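Local coordinates for protein endo-polygalacturonase (Pectobacterium carotovorum subsp. carotovorum, PDB 1BHE) that hydrolyses the alpha-1,4 bonds between galacturonic acid units of polygalacturonic acid, contributing to the maceration and soft-rotting of plant tissue, at residues 10-15 / 112-117; 30-35 / 40-45. All blocks are in the same frame, centred on the assembly; numbering follows the deposited sequence.

Contact 1 (10-15 / 112-117)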
loop_
_atom_site.group_PDB
_atom_site.type_symbol
_atom_site.label_atom_id
_atom_site.label_comp_id
_atom_site.label_asym_id
_atom_site.label_seq_id
_atom_site.Cartn_x
_atom_site.Cartn_y
_atom_site.Cartn_z
ATOM N N LYS A 10 13.668 16.151 0.766
ATOM C CA LYS A 10 14.470 16.842 1.769
ATOM C C LYS A 10 13.577 17.037 2.993
ATOM O O LYS A 10 12.405 17.392 2.812
ATOM C CB LYS A 10 14.971 18.191 1.264
ATOM C CG LYS A 10 15.947 18.104 0.102
ATOM C CD LYS A 10 16.809 19.362 0.040
ATOM C CE LYS A 10 17.465 19.497 -1.327
ATOM N NZ LYS A 10 18.430 18.387 -1.566
ATOM N N THR A 11 14.063 16.753 4.198
ATOM C CA THR A 11 13.160 16.917 5.343
ATOM C C THR A 11 12.976 18.380 5.718
ATOM O O THR A 11 13.942 19.130 5.816
ATOM C CB THR A 11 13.697 16.178 6.563
ATOM O OG1 THR A 11 14.139 14.871 6.128
ATOM C CG2 THR A 11 12.704 16.019 7.694
ATOM N N PRO A 12 11.731 18.768 5.962
ATOM C CA PRO A 12 11.404 20.116 6.370
ATOM C C PRO A 12 11.974 20.479 7.733
ATOM O O PRO A 12 12.238 19.617 8.576
ATOM C CB PRO A 12 9.881 20.145 6.443
ATOM C CG PRO A 12 9.401 18.914 5.758
ATOM C CD PRO A 12 10.521 17.913 5.852
ATOM N N SER A 13 12.151 21.780 7.947
ATOM C CA SER A 13 12.611 22.273 9.247
ATOM C C SER A 13 11.408 22.188 10.183
ATOM O O SER A 13 10.261 22.165 9.706
ATOM C CB SER A 13 13.147 23.692 9.138
ATOM O OG SER A 13 12.076 24.623 9.077
ATOM N N SER A 14 11.629 22.078 11.486
ATOM C CA SER A 14 10.519 21.932 12.416
ATOM C C SER A 14 9.879 23.264 12.779
ATOM O O SER A 14 10.581 24.272 12.931
ATOM C CB SER A 14 11.020 21.251 13.699
ATOM O OG SER A 14 11.978 22.107 14.307
ATOM N N CYS A 15 8.564 23.265 12.954
ATOM C CA CYS A 15 7.858 24.458 13.406
ATOM C C CYS A 15 7.779 24.456 14.933
ATOM O O CYS A 15 7.832 25.485 15.603
ATOM C CB CYS A 15 6.429 24.533 12.873
ATOM S SG CYS A 15 5.382 23.090 13.212
ATOM N N GLY A 112 3.492 16.027 4.219
ATOM C CA GLY A 112 4.369 14.854 4.225
ATOM C C GLY A 112 4.624 14.263 5.598
ATOM O O GLY A 112 4.264 14.832 6.619
ATOM N N ILE A 113 5.195 13.067 5.612
ATOM C CA ILE A 113 5.527 12.314 6.828
ATOM C C ILE A 113 6.979 11.856 6.693
ATOM O O ILE A 113 7.351 11.264 5.676
ATOM C CB ILE A 113 4.598 11.107 6.993
ATOM C CG1 ILE A 113 3.164 11.551 7.342
ATOM C CG2 ILE A 113 5.109 10.132 8.053
ATOM C CD1 ILE A 113 2.140 10.449 7.155
ATOM N N TYR A 114 7.814 12.226 7.654
ATOM C CA TYR A 114 9.255 11.999 7.602
ATOM C C TYR A 114 9.769 11.261 8.835
ATOM O O TYR A 114 9.260 11.510 9.934
ATOM C CB TYR A 114 9.989 13.363 7.517
ATOM C CG TYR A 114 9.626 14.171 6.285
ATOM C CD1 TYR A 114 8.463 14.932 6.238
ATOM C CD2 TYR A 114 10.413 14.126 5.146
ATOM C CE1 TYR A 114 8.089 15.603 5.085
ATOM C CE2 TYR A 114 10.064 14.812 3.993
ATOM C CZ TYR A 114 8.893 15.540 3.970
ATOM O OH TYR A 114 8.544 16.226 2.828
ATOM N N GLY A 115 10.757 10.392 8.670
ATOM C CA GLY A 115 11.388 9.686 9.785
ATOM C C GLY A 115 12.769 10.268 10.090
ATOM O O GLY A 115 12.950 11.478 10.029
ATOM N N PRO A 116 13.690 9.426 10.558
ATOM C CA PRO A 116 13.579 7.993 10.542
ATOM C C PRO A 116 13.023 7.273 11.750
ATOM O O PRO A 116 13.327 6.090 11.953
ATOM C CB PRO A 116 15.038 7.546 10.310
ATOM C CG PRO A 116 15.820 8.551 11.086
ATOM C CD PRO A 116 15.070 9.848 10.945
ATOM N N GLY A 117 12.115 7.907 12.465
ATOM C CA GLY A 117 11.334 7.270 13.511
ATOM C C GLY A 117 10.365 6.258 12.894
ATOM O O GLY A 117 10.379 5.962 11.703
HETATM O O HOH W 1 10.495 16.869 0.883
HETATM O O HOH W 2 13.586 12.220 7.239
#

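Contact 2 (30-35 / 40-45)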
loop_
_atom_site.group_PDB
_atom_site.type_symbol
_atom_site.label_atom_id
_atom_site.label_comp_id
_atom_site.label_asym_id
_atom_site.label_seq_id
_atom_site.Cartn_x
_atom_site.Cartn_y
_atom_site.Cartn_z
ATOM N N GLN A 30 -2.169 17.189 17.721
ATOM C CA GLN A 30 -3.120 17.870 16.856
ATOM C C GLN A 30 -3.020 19.387 16.985
ATOM O O GLN A 30 -3.006 20.106 15.987
ATOM C CB GLN A 30 -4.567 17.429 17.096
ATOM C CG GLN A 30 -5.514 17.850 15.970
ATOM C CD GLN A 30 -5.093 17.257 14.637
ATOM O OE1 GLN A 30 -5.161 16.036 14.475
ATOM N NE2 GLN A 30 -4.652 18.105 13.711
ATOM N N LYS A 31 -2.933 19.881 18.219
ATOM C CA LYS A 31 -2.785 21.314 18.462
ATOM C C LYS A 31 -1.540 21.863 17.784
ATOM O O LYS A 31 -1.588 22.902 17.118
ATOM C CB LYS A 31 -2.731 21.593 19.973
ATOM C CG LYS A 31 -2.600 23.077 20.294
ATOM C CD LYS A 31 -2.722 23.336 21.792
ATOM C CE LYS A 31 -2.651 24.833 22.085
ATOM N NZ LYS A 31 -2.588 25.092 23.557
ATOM N N ALA A 32 -0.418 21.157 17.888
ATOM C CA ALA A 32 0.827 21.542 17.243
ATOM C C ALA A 32 0.681 21.525 15.726
ATOM O O ALA A 32 1.178 22.421 15.046
ATOM C CB ALA A 32 1.958 20.616 17.666
ATOM N N LEU A 33 0.012 20.508 15.178
ATOM C CA LEU A 33 -0.204 20.426 13.738
ATOM C C LEU A 33 -1.079 21.575 13.251
ATOM O O LEU A 33 -0.842 22.135 12.176
ATOM C CB LEU A 33 -0.888 19.107 13.354
ATOM C CG LEU A 33 -0.027 17.846 13.412
ATOM C CD1 LEU A 33 -0.905 16.604 13.343
ATOM C CD2 LEU A 33 0.998 17.854 12.283
ATOM N N ASN A 34 -2.070 21.977 14.047
ATOM C CA ASN A 34 -2.963 23.068 13.691
ATOM C C ASN A 34 -2.359 24.462 13.761
ATOM O O ASN A 34 -3.076 25.418 13.417
ATOM C CB ASN A 34 -4.233 23.034 14.558
ATOM C CG ASN A 34 -5.092 21.815 14.290
ATOM O OD1 ASN A 34 -4.903 21.098 13.304
ATOM N ND2 ASN A 34 -6.057 21.573 15.178
ATOM N N ASN A 35 -1.129 24.648 14.208
ATOM C CA ASN A 35 -0.514 25.968 14.250
ATOM C C ASN A 35 0.910 25.910 13.706
ATOM O O ASN A 35 1.808 26.625 14.142
ATOM C CB ASN A 35 -0.531 26.539 15.676
ATOM C CG ASN A 35 -0.217 28.026 15.695
ATOM O OD1 ASN A 35 -0.478 28.732 14.720
ATOM N ND2 ASN A 35 0.361 28.505 16.792
ATOM N N LYS A 40 6.787 23.510 6.993
ATOM C CA LYS A 40 7.514 23.026 8.160
ATOM C C LYS A 40 6.833 21.790 8.731
ATOM O O LYS A 40 5.760 21.388 8.278
ATOM C CB LYS A 40 7.621 24.136 9.213
ATOM C CG LYS A 40 8.461 25.318 8.742
ATOM C CD LYS A 40 8.840 26.234 9.896
ATOM C CE LYS A 40 9.516 27.500 9.394
ATOM N NZ LYS A 40 10.201 28.228 10.505
ATOM N N ALA A 41 7.455 21.186 9.748
ATOM C CA ALA A 41 6.892 19.972 10.325
ATOM C C ALA A 41 6.841 19.994 11.848
ATOM O O ALA A 41 7.669 20.649 12.475
ATOM C CB ALA A 41 7.770 18.784 9.918
ATOM N N VAL A 42 5.886 19.261 12.403
ATOM C CA VAL A 42 5.803 19.103 13.856
ATOM C C VAL A 42 6.828 17.999 14.140
ATOM O O VAL A 42 6.741 16.946 13.502
ATOM C CB VAL A 42 4.411 18.708 14.351
ATOM C CG1 VAL A 42 4.395 18.187 15.782
ATOM C CG2 VAL A 42 3.493 19.924 14.215
ATOM N N ARG A 43 7.792 18.273 15.005
ATOM C CA ARG A 43 8.847 17.302 15.296
ATOM C C ARG A 43 8.563 16.526 16.578
ATOM O O ARG A 43 8.259 17.097 17.621
ATOM C CB ARG A 43 10.198 18.029 15.396
ATOM C CG ARG A 43 11.375 17.105 15.670
ATOM C CD ARG A 43 12.723 17.815 15.657
ATOM N NE ARG A 43 13.799 16.903 16.045
ATOM C CZ ARG A 43 15.035 17.232 16.397
ATOM N NH1 ARG A 43 15.435 18.498 16.393
ATOM N NH2 ARG A 43 15.903 16.282 16.737
ATOM N N LEU A 44 8.630 15.207 16.488
ATOM C CA LEU A 44 8.375 14.303 17.599
ATOM C C LEU A 44 9.707 13.745 18.115
ATOM O O LEU A 44 10.359 12.921 17.474
ATOM C CB LEU A 44 7.445 13.185 17.142
ATOM C CG LEU A 44 5.936 13.296 17.333
ATOM C CD1 LEU A 44 5.375 14.701 17.332
ATOM C CD2 LEU A 44 5.211 12.454 16.278
ATOM N N SER A 45 10.113 14.254 19.269
ATOM C CA SER A 45 11.363 13.873 19.908
ATOM C C SER A 45 11.126 13.163 21.239
ATOM O O SER A 45 10.020 13.125 21.772
ATOM C CB SER A 45 12.215 15.124 20.151
ATOM O OG SER A 45 12.573 15.745 18.931
#

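Contact 1 (10-15 / 112-117)
Pro12 sets its CD over the centre of one face of the Tyr114 ring. This CH-pi contact is the centre of the interface: Pro12 CD is 3.4 Å from the ring centroid and only 11° off the ring normal. Pro12 CG follows on the same ring, 3.6 Å from Tyr114 CE1. The two side chains come from opposite directions. CB of Tyr114 points toward 10-15, and CG stands anti to the carbonyl carbon (chi1 -61°), beside the backbone N.

Thr11 adds a second apolar contact nearer the root of the ring. Its methyl, CG2, meets Tyr114 CB at 3.8 Å and comes at the ring obliquely. With CG2 anti to the backbone N, OG1 lies beside that N and is bonded to a water.

The polar contacts are indirect, and two waters make them. One donates to Lys10 O at 2.8 Å and is also hydrogen-bonded to Tyr114 OH at 2.8 Å, so it ties the phenol end to the backbone of 10-15. The other is bonded to Thr11 OG1 at 2.9 Å and donates to Gly115 O at 3.0 Å. The waters thus bridge the segments at both ends of the tyrosine side chain.

Ser64 and Leu66 of strand 64-67 and Thr163 and Tyr165 of strand 162-165 also touch Tyr114. These strands pair in parallel with 112-114 on its two sides. Here an N-terminal extended segment packs on the outer surface of a right-handed parallel beta-helix, the fold of family 28 glycosyl hydrolases, away from the probable catalytic residues Asp223 and His251.

Contact 2 (30-35 / 40-45)
The end of helix 26-33 packs beside the beginning of strand 41-45, with the backbones nearest at Leu33 and Val42, whose CA atoms are 6.2 Å apart. Val42 supplies all of the strand's side of the contact. Its CG2 methyl sits between Ala32 and Leu33, 3.8 Å from Ala32 CB and 3.8 Å from Leu33 CD2. It also lies against the helix backbone, 3.5 Å from Ala32 O. The other methyl, Val42 CG1, stands anti to the backbone N (chi1 165°) and meets Ala32 CB at 3.9 Å. Both branches of the valine are therefore used.

The helix lies between strands 14-19 and 41-45 in the chain. These strands are parallel neighbours, so the helix joins successive turns and caps the N-terminal end of the beta-helix, as in related beta-helices. Cys15 and Leu18 of strand 14-19 also touch Val42.

The Leu33 side chain crosses that of Val42 at about a right angle. Leu59, Pro60 and Val63 pack on Leu33 as well. Within the helical segment, Gln30 NE2 donates to Asn34 OD1 at 3.0 Å, from above the carbonyl plane of Asn34. Gln30 OE1 accepts from Ser58 N, so both ends of this amide are held.

From the N terminus, the chain passes through 10-15, which starts contact 1, and continues into strand 14-19. Helix 26-33 follows and brings in 30-35. A short connection then leads to 40-45, closing contact 2 as a local loop. The chain runs on through strand 64-67 to 112-117, where the much longer loop of contact 1 closes. Contact 2 is therefore nested inside contact 1. Their centres are about 11 Å apart, and they meet directly: Cys15 N to Ala41 O, at 2.8 Å, is a probable hydrogen bond. The Cys15–Cys36 disulfide also links segment 10-15 to the chain just beyond the helix. The two contacts tie the N-terminal segment and helix to the first turns of the beta-helix.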